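Long-range contacts in peroxisomal acyl-coenzyme A oxidase 1 (PDB 1W07), which oxidises long- and medium-chain acyl-CoAs to 2-trans-enoyl-CoAs in the peroxisome, using FAD and passing the electrons to oxygen to give hydrogen peroxide: residues 187-192 against 199-204; 203-208 against 253-258; 290-295 against 342-347; 387-392 against 412-417. The protein carries 1 engineered substitution. One frame throughout, in Å; residues are numbered along the deposited sequence.

In the fold
The chain meets the four contacts in order. Contact 1 closes a tight hairpin between strands 185-194 and 197-207 of the middle beta domain. Contact 2 begins where contact 1 ends, sharing G203 and F204. It closes a longer loop by bringing 253-258 back beside the same strand. M254 and L255 also pack on side chains of contact 1. The chain then enters the helical C-alpha1 region, where the centre of contact 3 lies about 34 Å from that of contact 2. Contact 3 joins helices 278-309 and 328-363. Contact 4 follows, folding helix 410-417 back on helix 370-398. Contacts 3 and 4 touch through A292, A295 and F344 against A387, T388 and Y417. None nests inside another.

Contact 1: residues 187-192 against 199-204; sequences VVYARL and YGIHGF
L192 and H202 make the closest side-chain meeting. L192 CG lies anti to the backbone N (chi1 -159°), and its CD1 methyl sits over the centre of the H202 imidazole, 3.4 Å from the ring centroid. This is a CH-pi contact. L192 CG also touches the edge of the F204 ring at CZ, 3.9 Å away. On the other face of the hairpin, G203 CA lies over the Y189 ring, 4.0 Å from its centroid. With no side chain on G203, its CA can lie close over the ring. I201 CG2 meets Y189 CB beside it, and I201 CD1 lies against R191.

The backbones place these groups. V188 and F204 form an antiparallel hydrogen-bonded pair, with V188 N to F204 O at 2.6 Å. A190 and H202 form the next such pair. Nearer the turn, L192 N donates to G200 O at 2.7 Å. G200 O also accepts from H202 ND1 at 3.1 Å, which comes from well above the carbonyl plane. That bond, with the one from NE2 to Y267 OH, fixes the turn of the imidazole under the L192 methyl. Y199 N to L192 O is almost straight, at 177°.

Further out, Y189 OH bonds to Q113. R191 forms a salt bridge with D198. Y189 also meets the ring of Y135, an FAD-binding residue, so it lies in the second shell of the FAD site. The arrangement is a beta hairpin in the middle beta domain of the acyl-CoA dehydrogenase and oxidase fold.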
loop_
_atom_site.group_PDB
_atom_site.type_symbol
_atom_site.label_atom_id
_atom_site.label_comp_id
_atom_site.label_asym_id
_atom_site.label_seq_id
_atom_site.Cartn_x
_atom_site.Cartn_y
_atom_site.Cartn_z
ATOM N N VAL B 187 -2.946 -18.658 -26.854
ATOM C CA VAL B 187 -2.677 -20.006 -26.401
ATOM C C VAL B 187 -3.680 -20.228 -25.267
ATOM O O VAL B 187 -3.575 -19.602 -24.205
ATOM C CB VAL B 187 -1.243 -20.162 -25.866
ATOM C CG1 VAL B 187 -1.089 -21.522 -25.191
ATOM C CG2 VAL B 187 -0.258 -20.047 -27.012
ATOM N N VAL B 188 -4.671 -21.081 -25.510
ATOM C CA VAL B 188 -5.688 -21.366 -24.498
ATOM C C VAL B 188 -5.405 -22.663 -23.736
ATOM O O VAL B 188 -5.049 -23.679 -24.334
ATOM C CB VAL B 188 -7.097 -21.471 -25.133
ATOM C CG1 VAL B 188 -8.153 -21.781 -24.042
ATOM C CG2 VAL B 188 -7.420 -20.176 -25.900
ATOM N N TYR B 189 -5.550 -22.617 -22.412
ATOM C CA TYR B 189 -5.321 -23.793 -21.584
ATOM C C TYR B 189 -6.656 -24.366 -21.108
ATOM O O TYR B 189 -7.506 -23.654 -20.574
ATOM C CB TYR B 189 -4.395 -23.456 -20.401
ATOM C CG TYR B 189 -2.971 -23.195 -20.846
ATOM C CD1 TYR B 189 -2.588 -21.937 -21.314
ATOM C CD2 TYR B 189 -2.029 -24.229 -20.896
ATOM C CE1 TYR B 189 -1.308 -21.715 -21.824
ATOM C CE2 TYR B 189 -0.748 -24.017 -21.416
ATOM C CZ TYR B 189 -0.395 -22.759 -21.881
ATOM O OH TYR B 189 0.841 -22.555 -22.449
ATOM N N ALA B 190 -6.833 -25.662 -21.337
ATOM C CA ALA B 190 -8.063 -26.346 -20.970
ATOM C C ALA B 190 -7.780 -27.809 -20.694
ATOM O O ALA B 190 -6.701 -28.317 -21.004
ATOM C CB ALA B 190 -9.088 -26.225 -22.107
ATOM N N ARG B 191 -8.763 -28.479 -20.109
ATOM C CA ARG B 191 -8.651 -29.893 -19.793
ATOM C C ARG B 191 -8.701 -30.675 -21.099
ATOM O O ARG B 191 -9.663 -30.563 -21.863
ATOM C CB ARG B 191 -9.811 -30.314 -18.888
ATOM C CG ARG B 191 -10.090 -29.337 -17.748
ATOM C CD ARG B 191 -10.926 -29.986 -16.652
ATOM N NE ARG B 191 -10.129 -30.942 -15.892
ATOM C CZ ARG B 191 -9.329 -30.616 -14.882
ATOM N NH1 ARG B 191 -9.224 -29.353 -14.482
ATOM N NH2 ARG B 191 -8.601 -31.556 -14.289
ATOM N N LEU B 192 -7.666 -31.461 -21.361
ATOM C CA LEU B 192 -7.614 -32.258 -22.583
ATOM C C LEU B 192 -8.547 -33.465 -22.438
ATOM O O LEU B 192 -8.343 -34.327 -21.582
ATOM C CB LEU B 192 -6.178 -32.725 -22.836
ATOM C CG LEU B 192 -5.789 -33.128 -24.260
ATOM C CD1 LEU B 192 -4.335 -33.564 -24.268
ATOM C CD2 LEU B 192 -6.675 -34.251 -24.760
ATOM N N TYR B 199 -7.321 -35.800 -19.486
ATOM C CA TYR B 199 -5.873 -35.940 -19.343
ATOM C C TYR B 199 -5.159 -34.726 -18.753
ATOM O O TYR B 199 -3.934 -34.615 -18.835
ATOM C CB TYR B 199 -5.240 -36.287 -20.696
ATOM C CG TYR B 199 -5.513 -37.701 -21.149
ATOM C CD1 TYR B 199 -6.672 -38.021 -21.860
ATOM C CD2 TYR B 199 -4.623 -38.728 -20.847
ATOM C CE1 TYR B 199 -6.931 -39.336 -22.261
ATOM C CE2 TYR B 199 -4.873 -40.041 -21.238
ATOM C CZ TYR B 199 -6.025 -40.337 -21.943
ATOM O OH TYR B 199 -6.268 -41.635 -22.336
ATOM N N GLY B 200 -5.915 -33.810 -18.162
ATOM C CA GLY B 200 -5.290 -32.643 -17.567
ATOM C C GLY B 200 -5.200 -31.408 -18.445
ATOM O O GLY B 200 -5.639 -31.396 -19.598
ATOM N N ILE B 201 -4.599 -30.366 -17.885
ATOM C CA ILE B 201 -4.450 -29.085 -18.559
ATOM C C ILE B 201 -3.381 -29.085 -19.645
ATOM O O ILE B 201 -2.238 -29.465 -19.405
ATOM C CB ILE B 201 -4.096 -27.973 -17.539
ATOM C CG1 ILE B 201 -5.073 -28.015 -16.358
ATOM C CG2 ILE B 201 -4.098 -26.619 -18.230
ATOM C CD1 ILE B 201 -6.509 -27.791 -16.728
ATOM N N HIS B 202 -3.768 -28.646 -20.838
ATOM C CA HIS B 202 -2.867 -28.557 -21.981
ATOM C C HIS B 202 -3.068 -27.226 -22.694
ATOM O O HIS B 202 -4.076 -26.549 -22.487
ATOM C CB HIS B 202 -3.128 -29.699 -22.966
ATOM C CG HIS B 202 -2.596 -31.024 -22.518
ATOM N ND1 HIS B 202 -3.209 -31.784 -21.546
ATOM C CD2 HIS B 202 -1.475 -31.699 -22.873
ATOM C CE1 HIS B 202 -2.490 -32.870 -21.320
ATOM N NE2 HIS B 202 -1.431 -32.841 -22.110
ATOM N N GLY B 203 -2.103 -26.869 -23.539
ATOM C CA GLY B 203 -2.175 -25.625 -24.287
ATOM C C GLY B 203 -2.644 -25.838 -25.718
ATOM O O GLY B 203 -2.187 -26.757 -26.403
ATOM N N PHE B 204 -3.550 -24.973 -26.166
ATOM C CA PHE B 204 -4.120 -25.040 -27.505
ATOM C C PHE B 204 -4.120 -23.654 -28.160
ATOM O O PHE B 204 -4.468 -22.661 -27.525
ATOM C CB PHE B 204 -5.565 -25.549 -27.428
ATOM C CG PHE B 204 -5.707 -26.900 -26.779
ATOM C CD1 PHE B 204 -5.841 -28.049 -27.557
ATOM C CD2 PHE B 204 -5.697 -27.028 -25.387
ATOM C CE1 PHE B 204 -5.963 -29.306 -26.960
ATOM C CE2 PHE B 204 -5.817 -28.280 -24.783
ATOM C CZ PHE B 204 -5.952 -29.423 -25.574
#

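Contact 2: residues 203-208 against 253-258; sequences GFIVQL and QMLMRL
A single beta bridge carries this contact, between the hairpin strand 197-207 and the loop that follows strand 247-250. F204 and M254 face each other at the bridge, with CA atoms 4.4 Å apart. I205 N donates to Q253 O in an almost straight bond of 2.8 Å, within the carbonyl plane. L255 N returns a bond of 3.0 Å to G203 O, from above that carbonyl's plane. A water also donates to G203 O, and it donates to L255 O at 2.7 Å. So G203 O is gripped twice, and the water joins the two backbones past the bridge.

The loop thus runs along the strand of the middle beta domain on its way to strand 259-261. M254 CG is anti to the backbone N (chi1 174°), which lays the chain beside F204, pointing the same way. Its CG meets F204 CE1 at 3.4 Å. M254 SD makes an oblique Met-aromatic contact, 5.0 Å from the F204 ring centroid. F162 meets the F204 ring edge-to-face. The I205 and L255 side chains cross at about a right angle, with I205 CD1 4.0 Å from L255 CD2. W122 of helix 116-128 packs on both I205 and Q253.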
loop_
_atom_site.group_PDB
_atom_site.type_symbol
_atom_site.label_atom_id
_atom_site.label_comp_id
_atom_site.label_asym_id
_atom_site.label_seq_id
_atom_site.Cartn_x
_atom_site.Cartn_y
_atom_site.Cartn_z
ATOM N N GLY B 203 -2.103 -26.869 -23.539
ATOM C CA GLY B 203 -2.175 -25.625 -24.287
ATOM C C GLY B 203 -2.644 -25.838 -25.718
ATOM O O GLY B 203 -2.187 -26.757 -26.403
ATOM N N PHE B 204 -3.550 -24.973 -26.166
ATOM C CA PHE B 204 -4.120 -25.040 -27.505
ATOM C C PHE B 204 -4.120 -23.654 -28.160
ATOM O O PHE B 204 -4.468 -22.661 -27.525
ATOM C CB PHE B 204 -5.565 -25.549 -27.428
ATOM C CG PHE B 204 -5.707 -26.900 -26.779
ATOM C CD1 PHE B 204 -5.841 -28.049 -27.557
ATOM C CD2 PHE B 204 -5.697 -27.028 -25.387
ATOM C CE1 PHE B 204 -5.963 -29.306 -26.960
ATOM C CE2 PHE B 204 -5.817 -28.280 -24.783
ATOM C CZ PHE B 204 -5.952 -29.423 -25.574
ATOM N N ILE B 205 -3.728 -23.587 -29.427
ATOM C CA ILE B 205 -3.725 -22.315 -30.150
ATOM C C ILE B 205 -5.116 -22.098 -30.719
ATOM O O ILE B 205 -5.664 -22.976 -31.379
ATOM C CB ILE B 205 -2.702 -22.323 -31.309
ATOM C CG1 ILE B 205 -1.284 -22.410 -30.741
ATOM C CG2 ILE B 205 -2.870 -21.066 -32.185
ATOM C CD1 ILE B 205 -0.207 -22.547 -31.789
ATOM N N VAL B 206 -5.686 -20.928 -30.445
ATOM C CA VAL B 206 -7.024 -20.607 -30.926
ATOM C C VAL B 206 -7.081 -19.201 -31.515
ATOM O O VAL B 206 -6.573 -18.252 -30.915
ATOM C CB VAL B 206 -8.048 -20.676 -29.788
ATOM C CG1 VAL B 206 -9.447 -20.567 -30.352
ATOM C CG2 VAL B 206 -7.860 -21.968 -28.995
ATOM N N GLN B 207 -7.690 -19.067 -32.691
ATOM C CA GLN B 207 -7.818 -17.757 -33.321
ATOM C C GLN B 207 -9.064 -17.118 -32.738
ATOM O O GLN B 207 -10.133 -17.731 -32.710
ATOM C CB GLN B 207 -7.947 -17.885 -34.844
ATOM C CG GLN B 207 -8.266 -16.565 -35.531
ATOM C CD GLN B 207 -8.084 -16.610 -37.042
ATOM O OE1 GLN B 207 -8.003 -17.681 -37.644
ATOM N NE2 GLN B 207 -8.023 -15.437 -37.659
ATOM N N LEU B 208 -8.910 -15.882 -32.275
ATOM C CA LEU B 208 -9.984 -15.135 -31.644
ATOM C C LEU B 208 -10.661 -14.139 -32.574
ATOM O O LEU B 208 -11.885 -13.988 -32.554
ATOM C CB LEU B 208 -9.425 -14.392 -30.418
ATOM C CG LEU B 208 -8.620 -15.249 -29.433
ATOM C CD1 LEU B 208 -8.015 -14.362 -28.333
ATOM C CD2 LEU B 208 -9.520 -16.337 -28.836
ATOM N N GLN B 253 -3.498 -27.926 -33.808
ATOM C CA GLN B 253 -3.312 -26.647 -33.134
ATOM C C GLN B 253 -3.088 -26.843 -31.631
ATOM O O GLN B 253 -3.000 -25.886 -30.856
ATOM C CB GLN B 253 -4.489 -25.707 -33.407
ATOM C CG GLN B 253 -4.188 -24.693 -34.516
ATOM C CD GLN B 253 -5.362 -23.791 -34.856
ATOM O OE1 GLN B 253 -5.970 -23.185 -33.977
ATOM N NE2 GLN B 253 -5.685 -23.701 -36.139
ATOM N N MET B 254 -2.980 -28.105 -31.235
ATOM C CA MET B 254 -2.712 -28.448 -29.848
ATOM C C MET B 254 -1.198 -28.521 -29.717
ATOM O O MET B 254 -0.554 -29.262 -30.458
ATOM C CB MET B 254 -3.295 -29.816 -29.496
ATOM C CG MET B 254 -2.915 -30.298 -28.095
ATOM S SD MET B 254 -3.162 -32.079 -27.816
ATOM C CE MET B 254 -1.815 -32.448 -26.748
ATOM N N LEU B 255 -0.629 -27.753 -28.792
ATOM C CA LEU B 255 0.818 -27.776 -28.594
ATOM C C LEU B 255 1.182 -29.209 -28.229
ATOM O O LEU B 255 0.814 -29.698 -27.163
ATOM C CB LEU B 255 1.218 -26.806 -27.477
ATOM C CG LEU B 255 0.862 -25.332 -27.728
ATOM C CD1 LEU B 255 1.241 -24.473 -26.530
ATOM C CD2 LEU B 255 1.579 -24.848 -28.978
ATOM N N MET B 256 1.899 -29.889 -29.119
ATOM C CA MET B 256 2.264 -31.277 -28.881
ATOM C C MET B 256 3.759 -31.577 -28.836
ATOM O O MET B 256 4.252 -32.390 -29.610
ATOM C CB MET B 256 1.585 -32.175 -29.925
ATOM C CG MET B 256 0.056 -32.101 -29.913
ATOM S SD MET B 256 -0.768 -33.458 -30.787
ATOM C CE MET B 256 -1.901 -32.599 -31.835
ATOM N N ARG B 257 4.480 -30.922 -27.932
ATOM C CA ARG B 257 5.909 -31.170 -27.801
ATOM C C ARG B 257 6.139 -32.276 -26.782
ATOM O O ARG B 257 7.034 -33.108 -26.942
ATOM C CB ARG B 257 6.650 -29.927 -27.325
ATOM C CG ARG B 257 8.139 -30.168 -27.143
ATOM C CD ARG B 257 8.798 -29.058 -26.336
ATOM N NE ARG B 257 10.211 -29.337 -26.092
ATOM C CZ ARG B 257 10.992 -28.638 -25.270
ATOM N NH1 ARG B 257 10.509 -27.599 -24.597
ATOM N NH2 ARG B 257 12.261 -28.989 -25.105
ATOM N N LEU B 258 5.331 -32.277 -25.725
ATOM C CA LEU B 258 5.453 -33.274 -24.668
ATOM C C LEU B 258 4.273 -34.228 -24.623
ATOM O O LEU B 258 4.311 -35.228 -23.912
ATOM C CB LEU B 258 5.577 -32.590 -23.308
ATOM C CG LEU B 258 6.539 -31.409 -23.200
ATOM C CD1 LEU B 258 6.799 -31.131 -21.728
ATOM C CD2 LEU B 258 7.843 -31.717 -23.931
HETATM O O HOH W 1 -0.890 -28.961 -25.194
#

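Contact 3: residues 290-295 against 342-347; sequences ADASNA and YAFRFV
The two helices run antiparallel, with segment axes 8.0 Å apart at closest approach and an angle of 154° between their directions. S293 and R345 come nearest, with CA atoms 5.2 Å apart. S293 is small, and its CB lies against the backbone of F344 and R345. R345 CG is anti to the backbone N (chi1 -169°), and the chain bends at chi2. This bend brings CD past S293 and carries NH1 over to the other helix.

R345 NH1 donates to S293 OG at 3.2 Å in a nearly straight bond. The same NH1 donates to N294 OD1, also at 3.2 Å, through a more bent bond. Both acceptors lie at the edge of the guanidinium, close to its plane. The amide of N294 stands almost perpendicular to that plane, so NH1 approaches OD1 from above the carbonyl plane. S293 OG is held in turn by its own helix. It donates to A290 O at 2.9 Å, along a lone pair, and this leaves the oxygen well placed to accept from R345. On the other side of S293, A292 CB approaches F344 CD2.

W25 of helix 18-26 also holds R345. Its O accepts from NE, and its ring makes a cation-pi contact with the guanidinium. A292 and F344 both pack on T388 of helix 370-398, while F344 also reaches Y559 of helix 548-566.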
loop_
_atom_site.group_PDB
_atom_site.type_symbol
_atom_site.label_atom_id
_atom_site.label_comp_id
_atom_site.label_asym_id
_atom_site.label_seq_id
_atom_site.Cartn_x
_atom_site.Cartn_y
_atom_site.Cartn_z
ATOM N N ALA B 290 14.033 -9.827 -11.232
ATOM C CA ALA B 290 14.833 -8.752 -11.806
ATOM C C ALA B 290 14.007 -7.474 -11.868
ATOM O O ALA B 290 14.522 -6.376 -11.638
ATOM C CB ALA B 290 15.321 -9.144 -13.200
ATOM N N ASP B 291 12.717 -7.615 -12.160
ATOM C CA ASP B 291 11.813 -6.470 -12.246
ATOM C C ASP B 291 11.647 -5.795 -10.886
ATOM O O ASP B 291 11.466 -4.579 -10.806
ATOM C CB ASP B 291 10.447 -6.925 -12.757
ATOM C CG ASP B 291 10.133 -6.378 -14.116
ATOM O OD1 ASP B 291 10.125 -5.132 -14.267
ATOM O OD2 ASP B 291 9.900 -7.187 -15.044
ATOM N N ALA B 292 11.699 -6.589 -9.819
ATOM C CA ALA B 292 11.572 -6.056 -8.467
ATOM C C ALA B 292 12.613 -4.977 -8.188
ATOM O O ALA B 292 12.280 -3.913 -7.669
ATOM C CB ALA B 292 11.704 -7.183 -7.440
ATOM N N SER B 293 13.873 -5.249 -8.529
ATOM C CA SER B 293 14.924 -4.261 -8.286
ATOM C C SER B 293 14.664 -3.015 -9.121
ATOM O O SER B 293 14.892 -1.896 -8.659
ATOM C CB SER B 293 16.310 -4.849 -8.588
ATOM O OG SER B 293 16.466 -5.143 -9.953
ATOM N N ASN B 294 14.171 -3.204 -10.342
ATOM C CA ASN B 294 13.855 -2.070 -11.210
ATOM C C ASN B 294 12.842 -1.150 -10.532
ATOM O O ASN B 294 13.110 0.029 -10.325
ATOM C CB ASN B 294 13.269 -2.538 -12.557
ATOM C CG ASN B 294 14.325 -3.041 -13.525
ATOM O OD1 ASN B 294 15.358 -2.394 -13.734
ATOM N ND2 ASN B 294 14.060 -4.183 -14.144
ATOM N N ALA B 295 11.677 -1.699 -10.182
ATOM C CA ALA B 295 10.621 -0.913 -9.554
ATOM C C ALA B 295 11.034 -0.329 -8.206
ATOM O O ALA B 295 10.769 0.849 -7.928
ATOM C CB ALA B 295 9.330 -1.760 -9.398
ATOM N N TYR B 342 19.551 -2.962 -4.092
ATOM C CA TYR B 342 20.791 -3.597 -4.540
ATOM C C TYR B 342 20.780 -5.098 -4.219
ATOM O O TYR B 342 21.213 -5.926 -5.019
ATOM C CB TYR B 342 21.999 -2.930 -3.886
ATOM C CG TYR B 342 22.397 -1.608 -4.523
ATOM C CD1 TYR B 342 21.640 -0.454 -4.321
ATOM C CD2 TYR B 342 23.530 -1.514 -5.327
ATOM C CE1 TYR B 342 22.009 0.769 -4.899
ATOM C CE2 TYR B 342 23.909 -0.310 -5.919
ATOM C CZ TYR B 342 23.146 0.832 -5.700
ATOM O OH TYR B 342 23.515 2.029 -6.269
ATOM N N ALA B 343 20.275 -5.447 -3.044
ATOM C CA ALA B 343 20.202 -6.843 -2.664
ATOM C C ALA B 343 19.395 -7.654 -3.691
ATOM O O ALA B 343 19.813 -8.748 -4.092
ATOM C CB ALA B 343 19.591 -6.970 -1.282
ATOM N N PHE B 344 18.252 -7.123 -4.126
ATOM C CA PHE B 344 17.396 -7.813 -5.098
ATOM C C PHE B 344 18.020 -7.814 -6.481
ATOM O O PHE B 344 17.813 -8.734 -7.270
ATOM C CB PHE B 344 16.002 -7.183 -5.155
ATOM C CG PHE B 344 15.235 -7.268 -3.861
ATOM C CD1 PHE B 344 15.655 -8.101 -2.820
ATOM C CD2 PHE B 344 14.067 -6.530 -3.701
ATOM C CE1 PHE B 344 14.914 -8.191 -1.640
ATOM C CE2 PHE B 344 13.324 -6.613 -2.541
ATOM C CZ PHE B 344 13.746 -7.447 -1.500
ATOM N N ARG B 345 18.790 -6.779 -6.789
ATOM C CA ARG B 345 19.492 -6.709 -8.073
ATOM C C ARG B 345 20.528 -7.871 -8.142
ATOM O O ARG B 345 20.584 -8.626 -9.119
ATOM C CB ARG B 345 20.214 -5.357 -8.153
ATOM C CG ARG B 345 20.777 -5.000 -9.508
ATOM C CD ARG B 345 19.645 -4.782 -10.477
ATOM N NE ARG B 345 20.092 -4.107 -11.682
ATOM C CZ ARG B 345 19.264 -3.588 -12.581
ATOM N NH1 ARG B 345 17.947 -3.665 -12.402
ATOM N NH2 ARG B 345 19.751 -2.997 -13.662
ATOM N N PHE B 346 21.335 -8.015 -7.089
ATOM C CA PHE B 346 22.357 -9.063 -7.043
ATOM C C PHE B 346 21.742 -10.473 -6.991
ATOM O O PHE B 346 22.235 -11.402 -7.648
ATOM C CB PHE B 346 23.283 -8.821 -5.841
ATOM C CG PHE B 346 24.056 -7.513 -5.921
ATOM C CD1 PHE B 346 24.362 -6.789 -4.770
ATOM C CD2 PHE B 346 24.454 -6.994 -7.155
ATOM C CE1 PHE B 346 25.044 -5.565 -4.847
ATOM C CE2 PHE B 346 25.135 -5.775 -7.250
ATOM C CZ PHE B 346 25.430 -5.055 -6.087
ATOM N N VAL B 347 20.663 -10.635 -6.231
ATOM C CA VAL B 347 20.039 -11.944 -6.165
ATOM C C VAL B 347 19.436 -12.239 -7.536
ATOM O O VAL B 347 19.317 -13.390 -7.944
ATOM C CB VAL B 347 18.949 -12.013 -5.054
ATOM C CG1 VAL B 347 17.636 -11.423 -5.546
ATOM C CG2 VAL B 347 18.772 -13.459 -4.598
#

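Contact 4: residues 387-392 against 412-417; sequences ATADGI and ELFAVY
L413 begins the contact on helix 410-417. Its CG meets I392 CG2 at 4.1 Å. F414 follows, and it has two parts in the contact. Its CA and CB receive the I392 CG2 methyl, which lies 3.6 Å from F414 CA. Its ring, with CG anti to the backbone N (chi1 178°), reaches across to A389. There F414 CE1 lies 3.1 Å from A389 O, which sits at the ring edge near its plane. The carbonyl thus faces an aromatic C-H rather than the ring face.

The two helices are antiparallel, with segment axes 9.4 Å apart and 159° between their directions. They belong to the helical C-alpha1 region, and the packing between them is apolar and buried. The second subunit closes over part of it. Its E393 packs on F414, its K397 on A389, and its Y404 OH bonds to A415 O.

Y417, one turn after L413 and F414, reaches farthest along the partner helix. CG is anti to the backbone N (chi1 -175°), so the ring extends toward T388. T388 CG2 sits over one ring face, offset toward the rim, at 3.8 Å from the centroid, in a CH-pi contact. I392 CD1 meets the base of the side chain at Y417 CB, 3.7 Å away, crossing it at about a right angle. A389 CB adds a contact at Y417 CD2. T388 OG1 bonds to T384 O in its own helix, and A292 and A295 of helix 278-309 also pack on Y417.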
loop_
_atom_site.group_PDB
_atom_site.type_symbol
_atom_site.label_atom_id
_atom_site.label_comp_id
_atom_site.label_asym_id
_atom_site.label_seq_id
_atom_site.Cartn_x
_atom_site.Cartn_y
_atom_site.Cartn_z
ATOM N N ALA B 387 8.252 -7.518 -0.774
ATOM C CA ALA B 387 9.080 -6.445 -0.207
ATOM C C ALA B 387 9.060 -5.194 -1.071
ATOM O O ALA B 387 9.042 -4.080 -0.543
ATOM C CB ALA B 387 10.523 -6.920 -0.021
ATOM N N THR B 388 9.045 -5.374 -2.391
ATOM C CA THR B 388 9.062 -4.242 -3.324
ATOM C C THR B 388 7.763 -3.454 -3.301
ATOM O O THR B 388 7.786 -2.219 -3.239
ATOM C CB THR B 388 9.389 -4.724 -4.758
ATOM O OG1 THR B 388 10.697 -5.307 -4.752
ATOM C CG2 THR B 388 9.353 -3.556 -5.770
ATOM N N ALA B 389 6.636 -4.161 -3.359
ATOM C CA ALA B 389 5.326 -3.521 -3.335
ATOM C C ALA B 389 5.181 -2.682 -2.066
ATOM O O ALA B 389 4.805 -1.512 -2.120
ATOM C CB ALA B 389 4.229 -4.598 -3.395
ATOM N N ASP B 390 5.485 -3.274 -0.915
ATOM C CA ASP B 390 5.378 -2.519 0.326
ATOM C C ASP B 390 6.384 -1.355 0.306
ATOM O O ASP B 390 6.063 -0.252 0.742
ATOM C CB ASP B 390 5.660 -3.410 1.538
ATOM C CG ASP B 390 4.601 -4.485 1.749
ATOM O OD1 ASP B 390 3.446 -4.348 1.261
ATOM O OD2 ASP B 390 4.935 -5.466 2.438
ATOM N N GLY B 391 7.592 -1.606 -0.206
ATOM C CA GLY B 391 8.620 -0.575 -0.258
ATOM C C GLY B 391 8.244 0.641 -1.088
ATOM O O GLY B 391 8.604 1.784 -0.749
ATOM N N ILE B 392 7.526 0.411 -2.185
ATOM C CA ILE B 392 7.106 1.492 -3.066
ATOM C C ILE B 392 6.092 2.374 -2.357
ATOM O O ILE B 392 6.183 3.597 -2.449
ATOM C CB ILE B 392 6.461 0.960 -4.365
ATOM C CG1 ILE B 392 7.509 0.232 -5.202
ATOM C CG2 ILE B 392 5.819 2.134 -5.160
ATOM C CD1 ILE B 392 6.915 -0.513 -6.376
ATOM N N GLU B 412 1.199 5.924 -9.165
ATOM C CA GLU B 412 1.074 5.039 -10.308
ATOM C C GLU B 412 2.062 3.866 -10.236
ATOM O O GLU B 412 1.714 2.733 -10.586
ATOM C CB GLU B 412 1.278 5.806 -11.618
ATOM C CG GLU B 412 1.005 4.928 -12.843
ATOM C CD GLU B 412 1.383 5.594 -14.151
ATOM O OE1 GLU B 412 2.402 6.318 -14.184
ATOM O OE2 GLU B 412 0.683 5.368 -15.156
ATOM N N LEU B 413 3.288 4.119 -9.782
ATOM C CA LEU B 413 4.275 3.055 -9.712
ATOM C C LEU B 413 3.804 1.900 -8.818
ATOM O O LEU B 413 3.987 0.724 -9.144
ATOM C CB LEU B 413 5.609 3.615 -9.214
ATOM C CG LEU B 413 6.769 2.606 -9.124
ATOM C CD1 LEU B 413 7.066 2.028 -10.511
ATOM C CD2 LEU B 413 8.004 3.290 -8.536
ATOM N N PHE B 414 3.188 2.233 -7.692
ATOM C CA PHE B 414 2.681 1.227 -6.774
ATOM C C PHE B 414 1.558 0.435 -7.439
ATOM O O PHE B 414 1.554 -0.809 -7.443
ATOM C CB PHE B 414 2.141 1.896 -5.506
ATOM C CG PHE B 414 1.549 0.922 -4.511
ATOM C CD1 PHE B 414 2.362 0.035 -3.812
ATOM C CD2 PHE B 414 0.180 0.880 -4.291
ATOM C CE1 PHE B 414 1.831 -0.883 -2.911
ATOM C CE2 PHE B 414 -0.374 -0.042 -3.383
ATOM C CZ PHE B 414 0.452 -0.924 -2.693
ATOM N N ALA B 415 0.599 1.151 -8.004
ATOM C CA ALA B 415 -0.532 0.501 -8.653
ATOM C C ALA B 415 -0.080 -0.387 -9.816
ATOM O O ALA B 415 -0.553 -1.514 -9.958
ATOM C CB ALA B 415 -1.519 1.566 -9.138
ATOM N N VAL B 416 0.848 0.091 -10.638
ATOM C CA VAL B 416 1.286 -0.712 -11.770
ATOM C C VAL B 416 2.128 -1.917 -11.332
ATOM O O VAL B 416 2.123 -2.965 -11.996
ATOM C CB VAL B 416 2.079 0.146 -12.789
ATOM C CG1 VAL B 416 3.505 0.393 -12.298
ATOM C CG2 VAL B 416 2.064 -0.529 -14.150
ATOM N N TYR B 417 2.824 -1.788 -10.200
ATOM C CA TYR B 417 3.672 -2.874 -9.706
ATOM C C TYR B 417 2.972 -4.013 -8.936
ATOM O O TYR B 417 3.329 -5.185 -9.123
ATOM C CB TYR B 417 4.793 -2.333 -8.809
ATOM C CG TYR B 417 5.745 -3.433 -8.387
ATOM C CD1 TYR B 417 6.707 -3.919 -9.282
ATOM C CD2 TYR B 417 5.604 -4.083 -7.155
ATOM C CE1 TYR B 417 7.488 -5.017 -8.969
ATOM C CE2 TYR B 417 6.389 -5.199 -6.836
ATOM C CZ TYR B 417 7.327 -5.655 -7.751
ATOM O OH TYR B 417 8.133 -6.733 -7.456
#